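PDB 6I5R: sugar ABC transporter substrate-binding protein, BlMnBP1 from Bifidobacterium animalis subsp. lactis ATCC 27673, which binds mannobiose and probably delivers manno-oligosaccharides to an ABC transporter for uptake. Local coordinates for residues Gly17-Pro25 with Val116-Val127; Tyr83-Leu91 with Ile100-Lys108. All coordinates share one frame; numbering follows the deposited sequence.

Contact 1. Residues Gly17-Pro25 with Val116-Val127; sequences GNKTGITYP and VPYGETSEMEKV. With ZN (zinc ion), chain H.
A methyl group set over an aromatic face distinguishes this contact: Met124 CE lies 4.0 Å from the centroid of the Tyr24 ring, 29° off the ring normal, in a CH-pi and Met-aromatic contact. Met124 gets there by bending at chi2 and chi3, which also leaves SD 3.8 Å from Pro25 CD. Val127 CG2 comes to the edge of the same ring, near its plane, while Tyr118 CD1 approaches obliquely, 3.9 Å from Tyr24 CD2, with the two ring planes at 86°. At the phenol end one water accepts from Tyr24 OH and donates to Val127 O. In the solute-binding protein fold, the contact joins residues 17-25, ahead of strand 38-44, to the short strand 119-120 and helix 121-124; Lys342 adds a cation-pi contact to the Tyr24 ring. The direct hydrogen bond across the segments is Tyr24 N to Tyr118 O, 2.9 Å and nearly straight at 177°. Farther back along the chain, Val116 CG1 packs 3.7 Å from Asn18 CB. The Asn18 amide is fixed by its own turn: OD1 accepts from Thr20 N, an Asx turn, and from Thr20 OG1, while ND2 donates to Ile22 O and to a water that bridges to Pro117 O.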
loop_
_atom_site.group_PDB
_atom_site.type_symbol
_atom_site.label_atom_id
_atom_site.label_comp_id
_atom_site.label_asym_id
_atom_site.label_seq_id
_atom_site.Cartn_x
_atom_site.Cartn_y
_atom_site.Cartn_z
ATOM N N GLY A 17 11.885 5.721 -23.359
ATOM C CA GLY A 17 12.557 6.345 -22.239
ATOM C C GLY A 17 13.868 5.653 -21.877
ATOM O O GLY A 17 14.741 6.254 -21.252
ATOM N N ASN A 18 14.005 4.397 -22.291
ATOM C CA ASN A 18 15.177 3.590 -21.947
ATOM C C ASN A 18 16.323 3.954 -22.883
ATOM O O ASN A 18 16.241 3.718 -24.099
ATOM C CB ASN A 18 14.841 2.101 -22.027
ATOM C CG ASN A 18 15.981 1.203 -21.507
ATOM O OD1 ASN A 18 17.139 1.634 -21.358
ATOM N ND2 ASN A 18 15.657 -0.072 -21.278
ATOM N N LYS A 19 17.375 4.570 -22.331
ATOM C CA LYS A 19 18.533 4.946 -23.133
ATOM C C LYS A 19 19.571 3.844 -23.220
ATOM O O LYS A 19 20.488 3.951 -24.049
ATOM C CB LYS A 19 19.241 6.190 -22.566
ATOM C CG LYS A 19 18.397 7.415 -22.456
ATOM C CD LYS A 19 19.150 8.574 -21.788
ATOM C CE LYS A 19 18.208 9.766 -21.736
ATOM N NZ LYS A 19 18.583 10.844 -20.779
ATOM N N THR A 20 19.448 2.797 -22.408
ATOM C CA THR A 20 20.532 1.835 -22.225
ATOM C C THR A 20 20.589 0.762 -23.300
ATOM O O THR A 20 21.633 0.147 -23.469
ATOM C CB THR A 20 20.423 1.113 -20.873
ATOM O OG1 THR A 20 19.305 0.196 -20.877
ATOM C CG2 THR A 20 20.264 2.132 -19.766
ATOM N N GLY A 21 19.497 0.471 -23.987
ATOM C CA GLY A 21 19.474 -0.668 -24.888
ATOM C C GLY A 21 19.287 -2.011 -24.219
ATOM O O GLY A 21 19.345 -3.051 -24.903
ATOM N N ILE A 22 19.039 -2.023 -22.913
ATOM C CA ILE A 22 18.981 -3.243 -22.107
ATOM C C ILE A 22 17.645 -3.273 -21.364
ATOM O O ILE A 22 17.291 -2.310 -20.668
ATOM C CB ILE A 22 20.144 -3.301 -21.103
ATOM C CG1 ILE A 22 21.475 -2.995 -21.776
ATOM C CG2 ILE A 22 20.211 -4.656 -20.415
ATOM C CD1 ILE A 22 22.592 -2.660 -20.771
ATOM N N THR A 23 16.920 -4.376 -21.491
ATOM C CA THR A 23 15.718 -4.533 -20.689
ATOM C C THR A 23 16.069 -5.255 -19.405
ATOM O O THR A 23 17.103 -5.910 -19.290
ATOM C CB THR A 23 14.601 -5.284 -21.427
ATOM O OG1 THR A 23 15.029 -6.595 -21.799
ATOM C CG2 THR A 23 14.152 -4.485 -22.661
ATOM N N TYR A 24 15.175 -5.138 -18.429
ATOM C CA TYR A 24 15.411 -5.754 -17.125
ATOM C C TYR A 24 15.680 -7.255 -17.190
ATOM O O TYR A 24 16.611 -7.720 -16.508
ATOM C CB TYR A 24 14.202 -5.427 -16.240
ATOM C CG TYR A 24 14.147 -6.102 -14.897
ATOM C CD1 TYR A 24 13.729 -7.419 -14.769
ATOM C CD2 TYR A 24 14.439 -5.389 -13.748
ATOM C CE1 TYR A 24 13.655 -8.018 -13.534
ATOM C CE2 TYR A 24 14.358 -5.978 -12.509
ATOM C CZ TYR A 24 13.982 -7.290 -12.400
ATOM O OH TYR A 24 13.918 -7.869 -11.147
ATOM N N PRO A 25 14.929 -8.063 -17.934
ATOM C CA PRO A 25 15.241 -9.507 -17.973
ATOM C C PRO A 25 16.634 -9.813 -18.534
ATOM O O PRO A 25 17.174 -10.902 -18.270
ATOM C CB PRO A 25 14.124 -10.096 -18.858
ATOM C CG PRO A 25 12.994 -9.055 -18.806
ATOM C CD PRO A 25 13.719 -7.723 -18.715
ATOM N N VAL A 116 11.646 5.208 -16.941
ATOM C CA VAL A 116 12.243 4.283 -17.911
ATOM C C VAL A 116 11.408 3.010 -17.971
ATOM O O VAL A 116 11.144 2.404 -16.927
ATOM C CB VAL A 116 13.678 3.953 -17.512
ATOM C CG1 VAL A 116 14.294 2.956 -18.511
ATOM C CG2 VAL A 116 14.514 5.216 -17.399
ATOM N N PRO A 117 11.015 2.539 -19.148
ATOM C CA PRO A 117 10.356 1.225 -19.211
ATOM C C PRO A 117 11.369 0.128 -18.919
ATOM O O PRO A 117 12.478 0.132 -19.455
ATOM C CB PRO A 117 9.816 1.155 -20.652
ATOM C CG PRO A 117 10.676 2.107 -21.434
ATOM C CD PRO A 117 11.163 3.171 -20.476
ATOM N N TYR A 118 11.003 -0.775 -18.005
ATOM C CA TYR A 118 11.828 -1.934 -17.708
ATOM C C TYR A 118 11.798 -2.949 -18.839
ATOM O O TYR A 118 12.724 -3.750 -18.947
ATOM C CB TYR A 118 11.355 -2.638 -16.427
ATOM C CG TYR A 118 11.657 -1.863 -15.169
ATOM C CD1 TYR A 118 12.918 -1.898 -14.586
ATOM C CD2 TYR A 118 10.673 -1.109 -14.551
ATOM C CE1 TYR A 118 13.190 -1.179 -13.429
ATOM C CE2 TYR A 118 10.943 -0.371 -13.443
ATOM C CZ TYR A 118 12.181 -0.411 -12.865
ATOM O OH TYR A 118 12.396 0.336 -11.731
ATOM N N GLY A 119 10.756 -2.945 -19.654
ATOM C CA GLY A 119 10.561 -3.974 -20.661
ATOM C C GLY A 119 9.085 -4.190 -20.939
ATOM O O GLY A 119 8.222 -3.716 -20.217
ATOM N N GLU A 120 8.810 -4.895 -22.039
ATOM C CA GLU A 120 7.438 -5.269 -22.352
ATOM C C GLU A 120 6.833 -5.949 -21.138
ATOM O O GLU A 120 7.463 -6.813 -20.529
ATOM C CB GLU A 120 7.362 -6.253 -23.524
ATOM C CG GLU A 120 7.173 -5.675 -24.923
ATOM C CD GLU A 120 6.918 -6.786 -25.944
ATOM O OE1 GLU A 120 5.986 -7.578 -25.793
ATOM O OE2 GLU A 120 7.670 -6.913 -26.908
ATOM N N THR A 121 5.581 -5.617 -20.822
ATOM C CA THR A 121 4.944 -6.241 -19.667
ATOM C C THR A 121 4.851 -7.759 -19.834
ATOM O O THR A 121 5.074 -8.523 -18.882
ATOM C CB THR A 121 3.560 -5.637 -19.441
ATOM O OG1 THR A 121 3.672 -4.217 -19.313
ATOM C CG2 THR A 121 2.927 -6.200 -18.184
ATOM N N SER A 122 4.583 -8.220 -21.050
ATOM C CA SER A 122 4.481 -9.656 -21.246
ATOM C C SER A 122 5.800 -10.358 -20.961
ATOM O O SER A 122 5.793 -11.523 -20.536
ATOM C CB SER A 122 4.020 -9.966 -22.661
ATOM O OG SER A 122 4.937 -9.488 -23.611
ATOM N N GLU A 123 6.943 -9.693 -21.238
ATOM C CA GLU A 123 8.249 -10.248 -20.882
ATOM C C GLU A 123 8.518 -10.114 -19.389
ATOM O O GLU A 123 9.137 -10.998 -18.785
ATOM C CB GLU A 123 9.377 -9.577 -21.696
ATOM C CG GLU A 123 9.510 -10.110 -23.140
ATOM C CD GLU A 123 9.720 -11.626 -23.190
ATOM O OE1 GLU A 123 10.757 -12.115 -22.690
ATOM O OE2 GLU A 123 8.814 -12.330 -23.696
ATOM N N MET A 124 8.084 -9.006 -18.773
ATOM C CA MET A 124 8.342 -8.805 -17.355
ATOM C C MET A 124 7.587 -9.826 -16.510
ATOM O O MET A 124 8.103 -10.307 -15.496
ATOM C CB MET A 124 7.977 -7.378 -16.954
ATOM C CG MET A 124 8.860 -6.303 -17.591
ATOM S SD MET A 124 10.577 -6.467 -17.035
ATOM C CE MET A 124 10.413 -6.094 -15.273
ATOM N N GLU A 125 6.377 -10.190 -16.923
ATOM C CA GLU A 125 5.616 -11.131 -16.106
ATOM C C GLU A 125 6.303 -12.487 -16.019
ATOM O O GLU A 125 5.898 -13.316 -15.201
ATOM C CB GLU A 125 4.187 -11.260 -16.646
ATOM C CG GLU A 125 4.026 -12.110 -17.866
ATOM C CD GLU A 125 2.573 -12.198 -18.336
ATOM O OE1 GLU A 125 2.273 -13.065 -19.206
ATOM O OE2 GLU A 125 1.758 -11.383 -17.849
ATOM N N LYS A 126 7.313 -12.737 -16.851
ATOM C CA LYS A 126 8.099 -13.955 -16.733
ATOM C C LYS A 126 9.108 -13.894 -15.587
ATOM O O LYS A 126 9.619 -14.938 -15.175
ATOM C CB LYS A 126 8.848 -14.235 -18.040
ATOM C CG LYS A 126 7.948 -14.302 -19.271
ATOM C CD LYS A 126 8.686 -14.706 -20.580
ATOM C CE LYS A 126 7.701 -14.674 -21.751
ATOM N NZ LYS A 126 8.232 -15.059 -23.077
ATOM N N VAL A 127 9.396 -12.717 -15.041
ATOM C CA VAL A 127 10.491 -12.598 -14.091
ATOM C C VAL A 127 10.100 -11.823 -12.844
ATOM O O VAL A 127 10.818 -11.849 -11.839
ATOM C CB VAL A 127 11.717 -11.951 -14.769
ATOM C CG1 VAL A 127 12.225 -12.872 -15.860
ATOM C CG2 VAL A 127 11.372 -10.599 -15.327
HETATM ZN ZN ZN H . 6.266 -8.576 -27.606
HETATM O O HOH W 1 13.064 -1.272 -21.866
HETATM O O HOH W 2 13.114 -10.405 -11.057
HETATM O O HOH W 3 7.780 -9.848 -26.902
HETATM O O HOH W 4 7.598 -8.495 -28.603
#

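Contact 2. Residues Tyr83-Leu91 with Ile100-Lys108. With ZN (zinc ion), chain P; ZN (zinc ion), chain J.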
loop_
_atom_site.group_PDB
_atom_site.type_symbol
_atom_site.label_atom_id
_atom_site.label_comp_id
_atom_site.label_asym_id
_atom_site.label_seq_id
_atom_site.Cartn_x
_atom_site.Cartn_y
_atom_site.Cartn_z
ATOM N N TYR A 83 6.492 11.620 2.272
ATOM C CA TYR A 83 7.110 11.069 1.069
ATOM C C TYR A 83 6.261 11.317 -0.182
ATOM O O TYR A 83 6.759 11.825 -1.192
ATOM C CB TYR A 83 7.392 9.572 1.207
ATOM C CG TYR A 83 7.989 9.110 -0.120
ATOM C CD1 TYR A 83 9.285 9.459 -0.463
ATOM C CD2 TYR A 83 7.217 8.431 -1.070
ATOM C CE1 TYR A 83 9.823 9.088 -1.685
ATOM C CE2 TYR A 83 7.744 8.069 -2.302
ATOM C CZ TYR A 83 9.062 8.401 -2.595
ATOM O OH TYR A 83 9.624 8.055 -3.809
ATOM N N ALA A 84 4.985 10.915 -0.151
ATOM C CA ALA A 84 4.163 11.032 -1.349
ATOM C C ALA A 84 4.245 12.427 -1.940
ATOM O O ALA A 84 4.414 12.593 -3.159
ATOM C CB ALA A 84 2.717 10.683 -1.022
ATOM N N ASP A 85 4.151 13.445 -1.086
ATOM C CA ASP A 85 4.112 14.820 -1.560
ATOM C C ASP A 85 5.472 15.255 -2.104
ATOM O O ASP A 85 5.553 15.857 -3.180
ATOM C CB ASP A 85 3.662 15.726 -0.417
ATOM C CG ASP A 85 2.183 15.508 -0.004
ATOM O OD1 ASP A 85 1.347 15.092 -0.840
ATOM O OD2 ASP A 85 1.835 15.794 1.177
ATOM N N SER A 86 6.553 14.912 -1.404
ATOM C CA SER A 86 7.875 15.350 -1.844
ATOM C C SER A 86 8.334 14.618 -3.107
ATOM O O SER A 86 8.940 15.238 -3.996
ATOM C CB SER A 86 8.893 15.192 -0.716
ATOM O OG SER A 86 8.986 13.863 -0.310
ATOM N N ALA A 87 8.022 13.325 -3.240
ATOM C CA ALA A 87 8.307 12.624 -4.488
ATOM C C ALA A 87 7.549 13.229 -5.674
ATOM O O ALA A 87 8.091 13.327 -6.787
ATOM C CB ALA A 87 7.965 11.140 -4.354
ATOM N N LEU A 88 6.286 13.619 -5.478
ATOM C CA LEU A 88 5.565 14.162 -6.618
ATOM C C LEU A 88 6.146 15.516 -7.005
ATOM O O LEU A 88 6.310 15.829 -8.192
ATOM C CB LEU A 88 4.089 14.262 -6.321
ATOM C CG LEU A 88 3.246 14.366 -7.578
ATOM C CD1 LEU A 88 3.264 13.117 -8.416
ATOM C CD2 LEU A 88 1.835 14.680 -7.127
ATOM N N THR A 89 6.486 16.323 -6.012
ATOM C CA THR A 89 7.153 17.588 -6.290
ATOM C C THR A 89 8.432 17.388 -7.099
ATOM O O THR A 89 8.648 18.059 -8.118
ATOM C CB THR A 89 7.435 18.298 -4.974
ATOM O OG1 THR A 89 6.192 18.633 -4.341
ATOM C CG2 THR A 89 8.261 19.568 -5.226
ATOM N N ARG A 90 9.289 16.455 -6.684
ATOM C CA ARG A 90 10.521 16.243 -7.442
ATOM C C ARG A 90 10.216 15.749 -8.844
ATOM O O ARG A 90 10.871 16.155 -9.808
ATOM C CB ARG A 90 11.453 15.258 -6.731
ATOM C CG ARG A 90 11.929 15.773 -5.383
ATOM C CD ARG A 90 13.155 16.683 -5.454
ATOM N NE ARG A 90 14.340 15.945 -5.868
ATOM C CZ ARG A 90 15.134 15.257 -5.052
ATOM N NH1 ARG A 90 14.876 15.205 -3.754
ATOM N NH2 ARG A 90 16.199 14.617 -5.536
ATOM N N LEU A 91 9.226 14.867 -8.977
ATOM C CA LEU A 91 8.837 14.410 -10.306
ATOM C C LEU A 91 8.407 15.571 -11.190
ATOM O O LEU A 91 8.776 15.632 -12.369
ATOM C CB LEU A 91 7.706 13.387 -10.214
ATOM C CG LEU A 91 7.946 11.925 -10.556
ATOM C CD1 LEU A 91 6.583 11.203 -10.602
ATOM C CD2 LEU A 91 8.712 11.752 -11.828
ATOM N N ILE A 100 16.387 6.817 -8.851
ATOM C CA ILE A 100 15.294 5.906 -8.530
ATOM C C ILE A 100 14.431 6.575 -7.473
ATOM O O ILE A 100 14.967 7.114 -6.503
ATOM C CB ILE A 100 15.793 4.570 -7.958
ATOM C CG1 ILE A 100 16.685 3.822 -8.918
ATOM C CG2 ILE A 100 14.587 3.685 -7.538
ATOM C CD1 ILE A 100 17.556 2.840 -8.175
ATOM N N MET A 101 13.104 6.495 -7.629
ATOM C CA MET A 101 12.184 6.822 -6.545
ATOM C C MET A 101 11.101 5.750 -6.469
ATOM O O MET A 101 10.915 4.951 -7.395
ATOM C CB MET A 101 11.520 8.200 -6.709
ATOM C CG MET A 101 10.559 8.298 -7.845
ATOM S SD MET A 101 9.436 9.716 -7.735
ATOM C CE MET A 101 10.651 11.069 -7.804
ATOM N N MET A 102 10.386 5.727 -5.346
ATOM C CA MET A 102 9.168 4.929 -5.280
ATOM C C MET A 102 8.073 5.760 -5.950
ATOM O O MET A 102 7.858 6.928 -5.595
ATOM C CB MET A 102 8.814 4.562 -3.835
ATOM C CG MET A 102 9.970 3.990 -3.051
ATOM S SD MET A 102 10.986 2.717 -3.859
ATOM C CE MET A 102 9.865 1.301 -3.948
ATOM N N ILE A 103 7.404 5.171 -6.928
ATOM C CA ILE A 103 6.462 5.892 -7.768
ATOM C C ILE A 103 5.314 6.438 -6.926
ATOM O O ILE A 103 4.634 5.677 -6.217
ATOM C CB ILE A 103 5.915 4.991 -8.880
ATOM C CG1 ILE A 103 7.058 4.534 -9.771
ATOM C CG2 ILE A 103 4.839 5.713 -9.641
ATOM C CD1 ILE A 103 6.728 3.414 -10.688
ATOM N N PRO A 104 5.099 7.751 -6.958
ATOM C CA PRO A 104 4.006 8.378 -6.206
ATOM C C PRO A 104 2.701 8.311 -7.010
ATOM O O PRO A 104 2.553 7.449 -7.864
ATOM C CB PRO A 104 4.474 9.817 -6.037
ATOM C CG PRO A 104 5.316 10.047 -7.270
ATOM C CD PRO A 104 6.018 8.767 -7.537
ATOM N N ALA A 105 1.764 9.218 -6.699
ATOM C CA ALA A 105 0.436 9.113 -7.300
ATOM C C ALA A 105 0.416 9.770 -8.671
ATOM O O ALA A 105 0.116 10.987 -8.788
ATOM C CB ALA A 105 -0.593 9.706 -6.343
ATOM N N VAL A 106 0.692 8.931 -9.697
ATOM C CA VAL A 106 0.886 9.334 -11.095
ATOM C C VAL A 106 -0.060 8.555 -11.991
ATOM O O VAL A 106 -0.122 7.331 -11.885
ATOM C CB VAL A 106 2.351 9.116 -11.555
ATOM C CG1 VAL A 106 2.516 9.549 -12.955
ATOM C CG2 VAL A 106 3.271 9.793 -10.600
ATOM N N ASP A 107 -0.736 9.253 -12.919
ATOM C CA ASP A 107 -1.532 8.625 -13.966
ATOM C C ASP A 107 -0.646 7.640 -14.734
ATOM O O ASP A 107 0.388 8.011 -15.294
ATOM C CB ASP A 107 -2.133 9.691 -14.903
ATOM C CG ASP A 107 -3.192 9.123 -15.859
ATOM O OD1 ASP A 107 -3.120 8.025 -16.464
ATOM O OD2 ASP A 107 -4.189 9.815 -16.114
ATOM N N LYS A 108 -1.112 6.392 -14.844
ATOM C CA LYS A 108 -0.417 5.419 -15.676
ATOM C C LYS A 108 -0.092 5.996 -17.038
ATOM O O LYS A 108 1.005 5.811 -17.561
ATOM C CB LYS A 108 -1.267 4.167 -15.879
ATOM C CG LYS A 108 -1.402 3.282 -14.687
ATOM C CD LYS A 108 -2.485 2.284 -14.993
ATOM C CE LYS A 108 -2.444 1.105 -14.068
ATOM N NZ LYS A 108 -3.479 0.173 -14.577
HETATM ZN ZN ZN P . 0.397 14.958 2.420
HETATM ZN ZN ZN J . -4.654 8.960 -17.958
HETATM O O HOH W 5 2.305 11.242 -4.437
HETATM O O HOH W 6 -5.843 10.169 -19.251
HETATM O O HOH W 7 -0.486 14.561 0.847
HETATM O O HOH W 8 0.145 16.726 1.346
#
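Tyr83 and Met102 make the direct polar link between helix 83-91 and the strand 100-102 with its following loop, the helix and second strand of a beta-alpha-beta crossover that starts from strand 73-79 in the periplasmic-binding-protein fold; the short axes approach to 9.5 Å at 139° between their directions. The Tyr83 hydroxyl donates to Met102 O over 2.8 Å, lying in the carbonyl plane on a lone pair, with a C=O...donor angle of 117°. Its CG stands trans to the backbone N (chi1 178°), which carries the phenol across to the strand, and Met102 O sits at the ring edge. Tyr321, a residue of the glycan pocket, meets this ring edge-to-face, which, with the Tyr83 side chain about 5 Å from a bound mannose, is consistent with a second-shell role beside the sugar site. A phenylalanine here would probably keep much of the ring packing but leave Met102 O without this donor. A water-mediated link receives from Ala105 N and donates to Ala84 O.

Metal binding lies away from the packing: Asp85 OD2 and two waters hold one zinc ion, and both carboxylate oxygens of Asp107 hold another, shared with Ser109, Asp390, Asn394 and a water.

The apolar contacts follow one side of the helix. Met101 SD lies between Ala87 CB and Leu91 CG, 4.0 and 3.9 Å away, and its bent end brings CE to Ala87 O. Pro104 CG fits against Ala87 CB and the CD1 atoms of Leu88 and Leu91. Between the loop and the helix, Leu91 CD1 comes within 3.6 Å of Val106 CG2.

From the N terminus, residues 17-25 run in a loop ahead of strand 38-44, and contact 1 brings them to residues 116-127, closing a loop with 90 residues between its segments. Contact 2 falls wholly within that span: residues 83-91 meet residues 100-108 after only eight intervening residues, so the short closure sits inside the long one and the two do not cross. The centres of contact 1 and contact 2 are about 21 Å apart, and the nearest atoms of contact 1 and contact 2 about 6 Å, without touching. The relation is through one mixed sheet, where strand 100-102 pairs with 38-44 and 314-325, and strand 119-120 pairs with 139-155.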